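Local coordinates for protein oxidoreductase, Gfo/Idh/MocA family (PDB 1XEA) that probably acts as an NAD(P)-dependent oxidoreductase of the Gfo/Idh/MocA family, pairing a nucleotide-binding Rossmann fold with an alpha/beta domain built on a large mixed sheet, at residues S178-L183 against V202-G207; T162-D167 against Q297-I302. All coordinates share one frame; numbering follows the deposited sequence.

Contact 1. Residues S178-L183 against V202-G207; sequences SRQCNL and VQWQTG
The loop that joins helix 160-175 to strand 186-193 lies against the end of strand 196-206, in the large mixed sheet, and touches it through side chains alone. Ser178 comes first. Its OG sits between the backbone N and carbonyl carbon (chi1 72°), turned to the strand, and donates a hydrogen bond of 2.9 Å to Thr206 OG1. The same oxygen lies in the plane of the Trp204 indole, at its edge, 3.3 Å from Trp204 NE1. Beside this polar pair, Ser178 CB packs 3.5 Å from Thr206 CG2.

Gln180 follows, with CG anti to the backbone N and the chain bent at chi2 (63°). CG lies over the rim of the five-membered ring of Trp204, 3.8 Å from its centroid, in a CH-pi contact; CB sits above the plane but just beyond the rim, 3.6 Å from Trp204 CZ2. The amide is tilted 43° to the indole. Its OE1 comes within 3.2 Å of Trp204 NE1, but at a poor angle for a hydrogen bond, because OE1 lies above the ring plane and not along the N-H direction. Asn176 OD1 accepts a hydrogen bond from the Gln180 backbone N.

Trp204 also packs on Leu186 and Leu211 of the flanking strands. The hydroxyl-hydroxyl bond thus fixes the loop to the sheet, while in-plane oxygens gather near the indole nitrogen and one face takes CH contact.

Contact 2. Residues T162-D167 against Q297-I302; sequences TFVFDD and QLAEAI
Apolar packing carries most of this helix pair, in which 162-167 and 297-302 run nearly antiparallel, their local axes 168° apart and 9.6 Å at closest approach. Val164 and Ala299 face each other where the backbones come nearest. Val164 CG1, anti to its backbone N, reaches across to Ala299 CB at 3.8 Å. The other branch, CG2, looks along the partner helix to the next turn and meets Ile302 CG2 more loosely, at 4.4 Å.

Aromatic contacts come from Phe165, whose ring reaches over to the partner helix although its CB does not point straight at it. Ala299 CB lies beneath one face, displaced toward the rim, in a CH-pi contact 4.1 Å from the ring centroid. One methyl therefore serves both Val164 and Phe165. The tip of the ring continues to the next residue: Phe165 CZ is 3.7 Å from Glu300 N, and Glu300 CG lies in the ring plane at its edge, 3.8 Å from CZ.

The polar part of the contact between the two helices is the far end of Glu300. Its chain starts away from helix 160-175 but bends back at chi2 (-61°), so that the carboxylate crosses the Phe165 ring obliquely. OE2 forms a salt bridge with Arg161, one turn before Phe165 on helix 160-175, and OE1 accepts a hydrogen bond from Gln304 on its own helix; a charge beside the ring is thus probably well compensated.

Around the pair, Ile302 carries the packing on to Leu200 and Val202 of strand 196-206, Phe163 adds its own contacts with that strand, and helix 100-112 meets Glu300 through Ala100.

Overall arrangement
The two contacts show how burial shapes chemistry within one alpha/beta unit. Contact 2 is buried, where two helices pair by hydrocarbon packing, with the Glu300 to Arg161 salt bridge beside it; contact 1 is only partly buried, about 14 Å away centre to centre, and mixes hydroxyls, an amide and an indole. Both involve the continuous run from helix 160-175 through its following loop, and they touch directly: Leu298 packs on the backbone of Gln180 and Asn182, and Val202 on Ile302. The helices thus back onto strand 196-206, while Gln203 and Gln205 of that strand pack on His187 and Thr189 of the second subunit.

Contact 1. Residues S178-L183 against V202-G207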
# COMPACT_ATOMS: atom_id res chain seq x y z
N SER A 178 13.56 9.83 -27.28
CA SER A 178 13.91 9.53 -28.67
C SER A 178 13.96 10.80 -29.52
O SER A 178 14.10 10.73 -30.75
CB SER A 178 12.88 8.57 -29.27
OG SER A 178 11.65 9.24 -29.50
N ARG A 179 13.84 11.94 -28.87
CA ARG A 179 13.84 13.23 -29.55
C ARG A 179 12.76 13.23 -30.62
O ARG A 179 13.05 13.28 -31.81
CB ARG A 179 15.20 13.51 -30.20
CG ARG A 179 16.36 13.47 -29.23
CD ARG A 179 17.59 14.14 -29.83
NE ARG A 179 17.79 13.82 -31.25
CZ ARG A 179 17.34 14.54 -32.29
NH1 ARG A 179 16.65 15.65 -32.07
NH2 ARG A 179 17.62 14.17 -33.54
N GLN A 180 11.51 13.16 -30.17
CA GLN A 180 10.35 13.17 -31.06
C GLN A 180 10.01 14.64 -31.28
O GLN A 180 9.76 15.37 -30.32
CB GLN A 180 9.18 12.44 -30.38
CG GLN A 180 8.06 11.99 -31.30
CD GLN A 180 8.52 10.95 -32.32
OE1 GLN A 180 9.45 10.16 -32.08
NE2 GLN A 180 7.85 10.92 -33.47
N CYS A 181 9.99 15.08 -32.53
CA CYS A 181 9.72 16.48 -32.82
C CYS A 181 8.52 16.71 -33.71
O CYS A 181 8.40 17.76 -34.33
CB CYS A 181 10.95 17.08 -33.49
SG CYS A 181 11.45 16.14 -34.91
N ASN A 182 7.63 15.72 -33.78
CA ASN A 182 6.42 15.82 -34.59
C ASN A 182 5.37 14.80 -34.16
O ASN A 182 5.38 14.29 -33.03
CB ASN A 182 6.76 15.61 -36.07
CG ASN A 182 7.44 14.27 -36.33
OD1 ASN A 182 7.52 13.83 -37.48
ND2 ASN A 182 7.93 13.63 -35.28
N LEU A 183 4.46 14.49 -35.08
CA LEU A 183 3.40 13.53 -34.81
C LEU A 183 3.59 12.24 -35.59
O LEU A 183 2.67 11.43 -35.70
CB LEU A 183 2.04 14.14 -35.14
CG LEU A 183 1.67 15.42 -34.40
CD1 LEU A 183 0.25 15.78 -34.79
CD2 LEU A 183 1.77 15.24 -32.89
N VAL A 202 -0.50 11.38 -25.25
CA VAL A 202 0.39 11.22 -26.38
C VAL A 202 1.26 9.99 -26.19
O VAL A 202 1.95 9.85 -25.19
CB VAL A 202 1.30 12.45 -26.55
CG1 VAL A 202 2.31 12.19 -27.66
CG2 VAL A 202 0.46 13.67 -26.86
N GLN A 203 1.22 9.12 -27.19
CA GLN A 203 1.97 7.88 -27.14
C GLN A 203 2.53 7.50 -28.52
O GLN A 203 1.82 7.58 -29.52
CB GLN A 203 1.04 6.78 -26.60
CG GLN A 203 1.29 5.40 -27.17
CD GLN A 203 0.42 4.33 -26.53
OE1 GLN A 203 0.32 3.22 -27.05
NE2 GLN A 203 -0.19 4.65 -25.39
N TRP A 204 3.79 7.08 -28.56
CA TRP A 204 4.41 6.66 -29.81
C TRP A 204 5.48 5.61 -29.53
O TRP A 204 5.89 5.42 -28.38
CB TRP A 204 5.05 7.85 -30.51
CG TRP A 204 6.27 8.37 -29.83
CD1 TRP A 204 7.57 8.10 -30.14
CD2 TRP A 204 6.29 9.33 -28.77
NE1 TRP A 204 8.41 8.84 -29.34
CE2 TRP A 204 7.65 9.60 -28.49
CE3 TRP A 204 5.30 9.97 -28.02
CZ2 TRP A 204 8.04 10.52 -27.51
CZ3 TRP A 204 5.68 10.88 -27.05
CH2 TRP A 204 7.04 11.14 -26.79
N GLN A 205 5.93 4.93 -30.57
CA GLN A 205 6.94 3.90 -30.40
C GLN A 205 8.23 4.17 -31.20
O GLN A 205 8.18 4.41 -32.41
CB GLN A 205 6.33 2.54 -30.77
CG GLN A 205 7.29 1.37 -30.65
CD GLN A 205 6.64 0.12 -30.07
OE1 GLN A 205 5.46 -0.16 -30.30
NE2 GLN A 205 7.42 -0.65 -29.32
N THR A 206 9.37 4.15 -30.51
CA THR A 206 10.68 4.37 -31.13
C THR A 206 11.51 3.12 -30.98
O THR A 206 12.08 2.86 -29.91
CB THR A 206 11.47 5.51 -30.45
OG1 THR A 206 10.87 6.78 -30.75
CG2 THR A 206 12.93 5.52 -30.92
N GLY A 207 11.60 2.33 -32.05
CA GLY A 207 12.38 1.11 -31.98
C GLY A 207 11.65 0.10 -31.13
O GLY A 207 10.51 -0.25 -31.42

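Contact 2. Residues T162-D167 against Q297-I302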
# COMPACT_ATOMS: atom_id res chain seq x y z
N THR A 162 -1.93 26.80 -22.61
CA THR A 162 -1.42 26.70 -21.25
C THR A 162 -1.23 25.26 -20.82
O THR A 162 -0.17 24.87 -20.34
CB THR A 162 -2.36 27.37 -20.26
OG1 THR A 162 -2.60 28.72 -20.67
CG2 THR A 162 -1.75 27.37 -18.87
N PHE A 163 -2.29 24.47 -20.98
CA PHE A 163 -2.28 23.06 -20.61
C PHE A 163 -1.05 22.36 -21.17
O PHE A 163 -0.38 21.63 -20.45
CB PHE A 163 -3.56 22.41 -21.15
CG PHE A 163 -3.74 20.97 -20.75
CD1 PHE A 163 -4.78 20.61 -19.90
CD2 PHE A 163 -2.98 19.97 -21.32
CE1 PHE A 163 -5.06 19.28 -19.64
CE2 PHE A 163 -3.25 18.63 -21.06
CZ PHE A 163 -4.30 18.29 -20.22
N VAL A 164 -0.75 22.58 -22.44
CA VAL A 164 0.39 21.91 -23.05
C VAL A 164 1.74 22.53 -22.73
O VAL A 164 2.62 21.86 -22.20
CB VAL A 164 0.26 21.83 -24.58
CG1 VAL A 164 1.46 21.12 -25.17
CG2 VAL A 164 -1.02 21.10 -24.95
N PHE A 165 1.92 23.81 -23.03
CA PHE A 165 3.21 24.42 -22.77
C PHE A 165 3.58 24.61 -21.30
O PHE A 165 4.75 24.53 -20.95
CB PHE A 165 3.33 25.75 -23.51
CG PHE A 165 3.76 25.60 -24.94
CD1 PHE A 165 2.85 25.19 -25.91
CD2 PHE A 165 5.07 25.82 -25.31
CE1 PHE A 165 3.25 25.01 -27.23
CE2 PHE A 165 5.48 25.64 -26.62
CZ PHE A 165 4.57 25.23 -27.58
N ASP A 166 2.60 24.83 -20.44
CA ASP A 166 2.92 25.03 -19.04
C ASP A 166 2.72 23.83 -18.12
O ASP A 166 2.99 23.90 -16.92
CB ASP A 166 2.14 26.23 -18.49
CG ASP A 166 2.42 27.50 -19.26
OD1 ASP A 166 3.59 27.94 -19.29
OD2 ASP A 166 1.46 28.06 -19.85
N ASP A 167 2.27 22.71 -18.68
CA ASP A 167 2.02 21.53 -17.86
C ASP A 167 2.42 20.22 -18.52
O ASP A 167 3.42 19.61 -18.15
CB ASP A 167 0.54 21.50 -17.49
CG ASP A 167 0.30 20.96 -16.10
OD1 ASP A 167 1.29 20.72 -15.38
OD2 ASP A 167 -0.87 20.79 -15.72
N GLN A 297 9.11 21.54 -29.88
CA GLN A 297 8.56 21.45 -31.22
C GLN A 297 7.37 20.50 -31.19
O GLN A 297 6.37 20.73 -31.86
CB GLN A 297 9.63 20.97 -32.21
CG GLN A 297 10.79 21.97 -32.37
CD GLN A 297 11.90 21.47 -33.29
OE1 GLN A 297 12.34 20.32 -33.20
NE2 GLN A 297 12.39 22.35 -34.16
N LEU A 298 7.48 19.44 -30.40
CA LEU A 298 6.40 18.47 -30.26
C LEU A 298 5.17 19.11 -29.59
O LEU A 298 4.03 18.90 -30.01
CB LEU A 298 6.85 17.27 -29.42
CG LEU A 298 6.38 15.88 -29.85
CD1 LEU A 298 6.37 15.01 -28.61
CD2 LEU A 298 5.01 15.91 -30.49
N ALA A 299 5.42 19.90 -28.55
CA ALA A 299 4.35 20.58 -27.86
C ALA A 299 3.60 21.47 -28.84
O ALA A 299 2.37 21.54 -28.83
CB ALA A 299 4.90 21.41 -26.71
N GLU A 300 4.35 22.15 -29.70
CA GLU A 300 3.76 23.03 -30.71
C GLU A 300 2.82 22.22 -31.58
O GLU A 300 1.65 22.58 -31.74
CB GLU A 300 4.86 23.64 -31.58
CG GLU A 300 5.06 25.13 -31.37
CD GLU A 300 3.82 25.93 -31.70
OE1 GLU A 300 3.30 25.78 -32.83
OE2 GLU A 300 3.36 26.70 -30.83
N ALA A 301 3.35 21.13 -32.12
CA ALA A 301 2.60 20.23 -32.99
C ALA A 301 1.32 19.77 -32.32
O ALA A 301 0.24 19.80 -32.92
CB ALA A 301 3.45 19.03 -33.34
N ILE A 302 1.43 19.34 -31.07
CA ILE A 302 0.26 18.87 -30.33
C ILE A 302 -0.81 19.95 -30.23
O ILE A 302 -1.99 19.68 -30.50
CB ILE A 302 0.67 18.38 -28.92
CG1 ILE A 302 1.60 17.16 -29.06
CG2 ILE A 302 -0.57 18.04 -28.11
CD1 ILE A 302 2.24 16.69 -27.77